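Thiol-disulfide isomerase and thioredoxins (Corynebacterium glutamicum, PDB 3LOR) probably works as a thioredoxin-fold thiol-disulfide oxidoreductase or isomerase of the TlpA-like family, and can bind calcium. Local coordinates at residues Leu9-Asp13 with Ser111-Tyr116; Asp13-Asn19 with Pro97-Pro103; Leu118-Ile124 with Val136-Val141. One frame throughout, in Å; residues are numbered along the deposited sequence.

Contact 1: Leu9-Asp13 with Ser111-Tyr116; sequences LLELD and STMKKY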
# COMPACT_ATOMS: atom_id res chain seq x y z
N LEU A 9 -10.82 34.20 -10.34
CA LEU A 9 -10.16 33.49 -11.41
C LEU A 9 -8.80 33.01 -11.01
O LEU A 9 -8.15 33.62 -10.23
CB LEU A 9 -10.02 34.37 -12.63
CG LEU A 9 -11.27 34.90 -13.30
CD1 LEU A 9 -10.94 36.07 -14.10
CD2 LEU A 9 -11.86 33.90 -14.16
N LEU A 10 -8.37 31.92 -11.58
CA LEU A 10 -7.04 31.48 -11.33
C LEU A 10 -6.04 32.38 -12.06
O LEU A 10 -6.13 32.56 -13.24
CB LEU A 10 -6.92 30.06 -11.80
CG LEU A 10 -5.57 29.40 -11.78
CD1 LEU A 10 -5.17 29.16 -10.42
CD2 LEU A 10 -5.61 28.16 -12.52
N GLU A 11 -5.12 32.94 -11.31
CA GLU A 11 -4.04 33.74 -11.82
C GLU A 11 -2.71 33.40 -11.18
O GLU A 11 -2.38 33.88 -10.12
CB GLU A 11 -4.30 35.22 -11.62
CG GLU A 11 -5.69 35.70 -11.88
CD GLU A 11 -5.91 36.05 -13.31
OE1 GLU A 11 -6.92 36.65 -13.63
OE2 GLU A 11 -5.06 35.71 -14.10
N LEU A 12 -1.95 32.56 -11.83
CA LEU A 12 -0.65 32.23 -11.34
C LEU A 12 0.27 33.41 -11.51
O LEU A 12 0.23 34.03 -12.52
CB LEU A 12 -0.13 31.06 -12.13
CG LEU A 12 -0.92 29.77 -12.00
CD1 LEU A 12 -0.29 28.66 -12.67
CD2 LEU A 12 -1.14 29.46 -10.60
N ASP A 13 1.08 33.74 -10.52
CA ASP A 13 2.14 34.70 -10.71
C ASP A 13 3.41 33.91 -10.85
O ASP A 13 3.85 33.32 -9.92
CB ASP A 13 2.28 35.69 -9.55
CG ASP A 13 1.03 36.48 -9.25
OD1 ASP A 13 0.30 36.93 -10.12
OD2 ASP A 13 0.79 36.68 -8.08
N SER A 111 4.57 34.83 -4.22
CA SER A 111 3.43 35.61 -4.61
C SER A 111 2.11 34.91 -4.78
O SER A 111 1.17 35.32 -4.20
CB SER A 111 3.77 36.29 -5.90
OG SER A 111 2.94 37.37 -6.08
N THR A 112 2.08 33.83 -5.52
CA THR A 112 0.88 33.05 -5.70
C THR A 112 0.46 32.46 -4.38
O THR A 112 -0.69 32.48 -4.03
CB THR A 112 1.04 31.97 -6.78
OG1 THR A 112 1.51 32.55 -7.98
CG2 THR A 112 -0.25 31.32 -7.08
N MSE A 113 1.40 31.98 -3.62
CA MSE A 113 1.13 31.41 -2.33
C MSE A 113 0.52 32.40 -1.35
O MSE A 113 -0.39 32.07 -0.65
CB MSE A 113 2.40 30.79 -1.76
CG MSE A 113 2.35 30.26 -0.33
SE MSE A 113 3.76 29.08 0.18
CE MSE A 113 3.50 29.16 1.92
N LYS A 114 1.03 33.62 -1.32
CA LYS A 114 0.49 34.71 -0.55
C LYS A 114 -0.90 35.10 -0.99
O LYS A 114 -1.79 35.23 -0.22
CB LYS A 114 1.36 35.93 -0.75
CG LYS A 114 1.61 36.77 0.46
CD LYS A 114 0.42 37.03 1.29
CE LYS A 114 0.59 38.27 2.10
NZ LYS A 114 0.28 38.01 3.47
N LYS A 115 -1.06 35.24 -2.28
CA LYS A 115 -2.27 35.70 -2.87
C LYS A 115 -3.44 34.78 -2.52
O LYS A 115 -4.49 35.23 -2.21
CB LYS A 115 -2.05 35.71 -4.37
CG LYS A 115 -3.10 36.28 -5.19
CD LYS A 115 -3.04 35.75 -6.63
CE LYS A 115 -2.28 36.64 -7.50
NZ LYS A 115 -2.53 36.45 -8.92
N TYR A 116 -3.23 33.48 -2.54
CA TYR A 116 -4.30 32.58 -2.25
C TYR A 116 -4.26 32.10 -0.83
O TYR A 116 -5.02 31.25 -0.43
CB TYR A 116 -4.33 31.44 -3.25
CG TYR A 116 -4.58 31.90 -4.65
CD1 TYR A 116 -5.62 32.74 -4.95
CD2 TYR A 116 -3.75 31.55 -5.66
CE1 TYR A 116 -5.82 33.15 -6.19
CE2 TYR A 116 -3.94 31.96 -6.88
CZ TYR A 116 -4.96 32.75 -7.15
OH TYR A 116 -5.14 33.16 -8.40
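In this thioredoxin-fold domain, the extended chain 9-13, which leads into the edge strand 14-17, lies along one side of the short helix 111-115, and polar bonds do most of the joining. Two backbone amides are taken up by side-chain hydroxyls: Glu11 N donates to Tyr116 OH at 2.9 Å, and Asp13 N to Thr112 OG1 at 2.8 Å. Charge gathers round Asp13. Its OD1 makes a salt bridge with Lys115 NZ at 3.1 Å, while its OD2 accepts a hydrogen bond from Ser111 OG at 3.0 Å, so the carboxylate spans residues one helical turn apart. Apolar contact is slight, with Leu12 CD2 4.1 Å from Thr112 CG2; beyond the pair, Leu10 and Tyr116 both rest on Ile133 of strand 133-138. Glu11, Leu12 and Asp13 are calcium-binding residues of this protein, although this chain carries no ion here. Lys115 NZ also reaches the backbone, donating to Glu11 O at 2.8 Å.

Contact 2: Asp13-Asn19 with Pro97-Pro103; sequences DVQEWVN and PVAVDMP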
# COMPACT_ATOMS: atom_id res chain seq x y z
N ASP A 13 1.08 33.74 -10.52
CA ASP A 13 2.14 34.70 -10.71
C ASP A 13 3.41 33.91 -10.85
O ASP A 13 3.85 33.32 -9.92
CB ASP A 13 2.28 35.69 -9.55
CG ASP A 13 1.03 36.48 -9.25
OD1 ASP A 13 0.30 36.93 -10.12
OD2 ASP A 13 0.79 36.68 -8.08
N VAL A 14 3.98 33.90 -12.03
CA VAL A 14 5.10 33.02 -12.32
C VAL A 14 6.42 33.69 -12.64
O VAL A 14 6.49 34.46 -13.54
CB VAL A 14 4.73 32.19 -13.53
CG1 VAL A 14 5.81 31.33 -13.97
CG2 VAL A 14 3.49 31.47 -13.29
N GLN A 15 7.47 33.39 -11.90
CA GLN A 15 8.79 33.84 -12.30
C GLN A 15 9.29 33.19 -13.58
O GLN A 15 9.78 33.87 -14.44
CB GLN A 15 9.79 33.67 -11.17
CG GLN A 15 11.24 33.73 -11.55
CD GLN A 15 12.16 33.59 -10.37
OE1 GLN A 15 12.37 32.53 -9.87
NE2 GLN A 15 12.72 34.67 -9.94
N GLU A 16 9.18 31.89 -13.71
CA GLU A 16 9.53 31.24 -14.95
C GLU A 16 8.90 29.87 -15.10
O GLU A 16 8.58 29.25 -14.14
CB GLU A 16 11.03 31.12 -15.06
CG GLU A 16 11.65 30.43 -13.90
CD GLU A 16 13.14 30.42 -13.93
OE1 GLU A 16 13.73 31.20 -13.18
OE2 GLU A 16 13.72 29.63 -14.68
N TRP A 17 8.77 29.42 -16.33
CA TRP A 17 8.35 28.07 -16.60
C TRP A 17 9.56 27.21 -16.95
O TRP A 17 10.22 27.40 -17.91
CB TRP A 17 7.32 28.03 -17.70
CG TRP A 17 6.00 28.60 -17.44
CD1 TRP A 17 5.62 29.87 -17.61
CD2 TRP A 17 4.84 27.90 -17.02
NE1 TRP A 17 4.32 30.03 -17.30
CE2 TRP A 17 3.81 28.82 -16.94
CE3 TRP A 17 4.58 26.59 -16.68
CZ2 TRP A 17 2.55 28.47 -16.55
CZ3 TRP A 17 3.37 26.25 -16.31
CH2 TRP A 17 2.36 27.18 -16.23
N VAL A 18 9.87 26.30 -16.07
CA VAL A 18 11.07 25.53 -16.09
C VAL A 18 11.30 24.48 -17.18
O VAL A 18 12.40 24.27 -17.60
CB VAL A 18 11.33 24.99 -14.72
CG1 VAL A 18 11.87 23.67 -14.77
CG2 VAL A 18 12.21 25.94 -13.97
N ASN A 19 10.24 23.81 -17.59
CA ASN A 19 10.28 22.66 -18.46
C ASN A 19 9.33 22.68 -19.62
O ASN A 19 9.03 21.66 -20.17
CB ASN A 19 9.95 21.44 -17.63
CG ASN A 19 8.51 21.43 -17.13
OD1 ASN A 19 7.88 22.44 -17.03
ND2 ASN A 19 8.03 20.29 -16.84
N PRO A 97 3.83 20.44 -16.98
CA PRO A 97 4.49 21.73 -16.89
C PRO A 97 4.66 22.24 -15.45
O PRO A 97 3.79 22.15 -14.64
CB PRO A 97 3.60 22.63 -17.71
CG PRO A 97 2.67 21.80 -18.32
CD PRO A 97 2.57 20.54 -17.70
N VAL A 98 5.83 22.74 -15.17
CA VAL A 98 6.17 23.19 -13.86
C VAL A 98 6.54 24.65 -13.90
O VAL A 98 7.35 25.05 -14.66
CB VAL A 98 7.32 22.43 -13.32
CG1 VAL A 98 7.66 22.88 -12.02
CG2 VAL A 98 7.07 21.00 -13.36
N ALA A 99 5.94 25.42 -13.04
CA ALA A 99 6.25 26.80 -12.90
C ALA A 99 6.80 27.10 -11.54
O ALA A 99 6.51 26.45 -10.59
CB ALA A 99 5.08 27.63 -13.15
N VAL A 100 7.61 28.12 -11.49
CA VAL A 100 8.19 28.62 -10.29
C VAL A 100 7.39 29.86 -9.87
O VAL A 100 7.26 30.78 -10.60
CB VAL A 100 9.63 29.00 -10.61
CG1 VAL A 100 10.31 29.68 -9.48
CG2 VAL A 100 10.40 27.82 -11.07
N ASP A 101 6.85 29.83 -8.67
CA ASP A 101 6.08 30.89 -8.07
C ASP A 101 6.95 32.14 -7.93
O ASP A 101 8.04 32.07 -7.49
CB ASP A 101 5.54 30.39 -6.73
CG ASP A 101 4.48 31.29 -6.09
OD1 ASP A 101 4.16 32.32 -6.62
OD2 ASP A 101 4.01 30.95 -5.01
N MSE A 102 6.45 33.28 -8.33
CA MSE A 102 7.22 34.49 -8.29
C MSE A 102 7.54 34.90 -6.89
O MSE A 102 6.69 34.99 -6.05
CB MSE A 102 6.46 35.61 -8.95
CG MSE A 102 7.13 36.97 -8.84
SE MSE A 102 8.57 37.08 -10.05
CE MSE A 102 7.51 37.36 -11.50
N PRO A 103 8.80 35.09 -6.65
CA PRO A 103 9.26 35.53 -5.35
C PRO A 103 8.93 36.99 -5.11
O PRO A 103 8.83 37.75 -6.03
CB PRO A 103 10.74 35.32 -5.45
CG PRO A 103 11.00 35.33 -6.79
CD PRO A 103 9.91 34.79 -7.52
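Residues 13-19 run antiparallel to strand 98-101, and four of the five hydrogen bonds between them run from backbone to backbone. At one end Asp13 O accepts from Met102 N at 3.0 Å. Next, Gln15 N donates to Val100 O at 2.9 Å with a bent N-H...O angle of 135°, where the chain turns a corner at Gln15. Beyond it Val100 N finds Glu16 O at 3.0 Å, and Val18 N gives to Val98 O at 3.1 Å. At the far end a side chain stands in for the backbone: Asn19 OD1 accepts from Val98 N at 2.8 Å, while Asn19 ND2 is hydrogen-bonded to Phe96 O. The carboxylates of Asp13 and Asp101 find their partners outside the two segments. Asp101 binds Ser72 and the amides of Thr112 and Met113, whereas Asp13 turns to Ser111 and Lys115.

Trp17 and Ala99 form a non-hydrogen-bonded pair with their side chains on the same face, and Ala99 CB sits over the indole six-membered ring, 3.8 Å from its centroid, a CH-pi contact. Val18 CG2 meets Val100 CG2 at 3.9 Å, near helix 82-91. Since strand 98-101 bonds to strand 65-71 along its other edge, strand 14-17 closes that side of the mixed, helix-flanked sheet of a thioredoxin-like fold.

Contact 3: Leu118-Ile124 with Val136-Val141; sequences LEGTPSI and VQFGQV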
# COMPACT_ATOMS: atom_id res chain seq x y z
N LEU A 118 -2.20 30.13 0.88
CA LEU A 118 -1.94 28.75 1.15
C LEU A 118 -1.29 28.55 2.48
O LEU A 118 -0.47 29.30 2.89
CB LEU A 118 -1.13 28.11 0.03
CG LEU A 118 -1.54 28.43 -1.38
CD1 LEU A 118 -0.62 27.85 -2.34
CD2 LEU A 118 -2.95 28.01 -1.67
N GLU A 119 -1.71 27.51 3.15
CA GLU A 119 -1.18 27.09 4.40
C GLU A 119 0.22 26.54 4.33
O GLU A 119 0.90 26.50 5.29
CB GLU A 119 -2.10 26.08 5.04
CG GLU A 119 -3.49 26.54 5.14
CD GLU A 119 -4.41 25.54 5.78
OE1 GLU A 119 -4.07 25.01 6.85
OE2 GLU A 119 -5.49 25.31 5.23
N GLY A 120 0.64 26.09 3.17
CA GLY A 120 1.91 25.44 3.01
C GLY A 120 1.87 24.47 1.86
O GLY A 120 1.04 24.60 1.02
N THR A 121 2.78 23.52 1.85
CA THR A 121 2.83 22.53 0.81
C THR A 121 2.69 21.17 1.46
O THR A 121 3.09 21.01 2.56
CB THR A 121 4.11 22.61 -0.03
OG1 THR A 121 5.24 22.42 0.79
CG2 THR A 121 4.23 23.89 -0.76
N PRO A 122 2.12 20.21 0.77
CA PRO A 122 1.48 20.39 -0.52
C PRO A 122 0.12 21.03 -0.47
O PRO A 122 -0.57 20.92 0.47
CB PRO A 122 1.35 18.98 -1.02
CG PRO A 122 1.31 18.17 0.16
CD PRO A 122 2.21 18.80 1.12
N SER A 123 -0.23 21.69 -1.54
CA SER A 123 -1.56 22.17 -1.74
C SER A 123 -2.04 21.88 -3.14
O SER A 123 -1.29 21.78 -4.04
CB SER A 123 -1.65 23.65 -1.48
OG SER A 123 -1.71 23.89 -0.13
N ILE A 124 -3.34 21.75 -3.28
CA ILE A 124 -3.95 21.66 -4.57
C ILE A 124 -4.91 22.80 -4.82
O ILE A 124 -5.60 23.20 -3.95
CB ILE A 124 -4.64 20.34 -4.78
CG1 ILE A 124 -3.67 19.23 -4.54
CG2 ILE A 124 -5.01 20.15 -6.16
CD1 ILE A 124 -4.19 17.96 -4.95
N VAL A 136 -9.47 24.71 -2.88
CA VAL A 136 -8.12 24.79 -2.44
C VAL A 136 -7.99 23.88 -1.25
O VAL A 136 -8.68 24.06 -0.30
CB VAL A 136 -7.75 26.18 -2.01
CG1 VAL A 136 -6.37 26.23 -1.61
CG2 VAL A 136 -7.98 27.11 -3.09
N GLN A 137 -7.10 22.91 -1.33
CA GLN A 137 -6.91 21.94 -0.29
C GLN A 137 -5.47 21.75 0.13
O GLN A 137 -4.64 21.48 -0.67
CB GLN A 137 -7.49 20.62 -0.76
CG GLN A 137 -7.48 19.55 0.26
CD GLN A 137 -8.72 18.68 0.23
OE1 GLN A 137 -9.65 18.93 -0.51
NE2 GLN A 137 -8.72 17.66 1.04
N PHE A 138 -5.20 21.88 1.42
CA PHE A 138 -3.90 21.58 2.01
C PHE A 138 -3.72 20.12 2.42
O PHE A 138 -4.63 19.52 2.86
CB PHE A 138 -3.65 22.51 3.20
CG PHE A 138 -2.38 22.24 3.92
CD1 PHE A 138 -1.19 22.59 3.39
CD2 PHE A 138 -2.38 21.64 5.14
CE1 PHE A 138 -0.06 22.33 4.03
CE2 PHE A 138 -1.23 21.39 5.77
CZ PHE A 138 -0.08 21.74 5.22
N GLY A 139 -2.53 19.56 2.30
CA GLY A 139 -2.27 18.22 2.78
C GLY A 139 -2.54 17.03 1.89
O GLY A 139 -2.66 17.17 0.73
N GLN A 140 -2.60 15.84 2.47
CA GLN A 140 -2.84 14.64 1.72
C GLN A 140 -4.29 14.59 1.27
O GLN A 140 -5.17 14.78 2.05
CB GLN A 140 -2.50 13.42 2.58
CG GLN A 140 -1.88 12.24 1.85
CD GLN A 140 -1.88 10.94 2.66
OE1 GLN A 140 -2.73 10.11 2.48
NE2 GLN A 140 -0.94 10.78 3.54
N VAL A 141 -4.52 14.32 0.01
CA VAL A 141 -5.87 14.11 -0.47
C VAL A 141 -5.97 12.72 -1.00
O VAL A 141 -5.19 12.33 -1.78
CB VAL A 141 -6.25 15.06 -1.58
CG1 VAL A 141 -7.69 14.99 -1.83
CG2 VAL A 141 -5.85 16.43 -1.25
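Strands 123-127 and 133-138 form the C-terminal beta hairpin of the thioredoxin fold. Ile124 and Gln137 are a hydrogen-bonded antiparallel pair, with Ile124 N to Gln137 O at 2.9 Å and Gln137 N to Ile124 O at 3.0 Å; Ser123 and Phe138 make the adjoining non-hydrogen-bonded pair. Gly139 N donates to Pro122 O at 3.0 Å and carries the ladder past the strand. Pro122 follows a cis peptide bond, the hallmark cis-proline of this fold, and its side chain touches Cys42 and Cys45, the CxxC pair at a helix start that is probably the redox site. The backbone angles of Gly120 and Gly139 would each jam a CB against the preceding carbonyl.

Among the side chains, Phe138 covers the loop before the strand, bringing its CE1 3.6 Å from Gly120 C. Leu118 CD2 packs on Val136 CG1 at 3.9 Å. Over one face of the Phe138 ring lies Glu119 CB, 4.2 Å from the ring centroid in a CH-pi contact.

Contacts 2 and 3 lie on opposite sides of the chain's centre, about 18 Å apart between centres, and build opposite margins of one sheet. Contact 1 lies about 12 Å from contact 2 and about 14 Å from contact 3 between centres, and its helix 111-115 touches both. Asp101 OD1 reaches Thr112 N at 2.8 Å, and Met102 O reaches Ser111 N at the same distance. Towards contact 3, Met113 O lies 3.1 Å from Leu118 N, a probable hydrogen bond. The calcium-binding residues Glu11, Leu12 and Asp13 all belong to contact 1, and Asp13 to contact 2 as well, whereas the likely redox cysteines adjoin contact 3. The side chain of Leu118 is about 8 Å from that of Leu12.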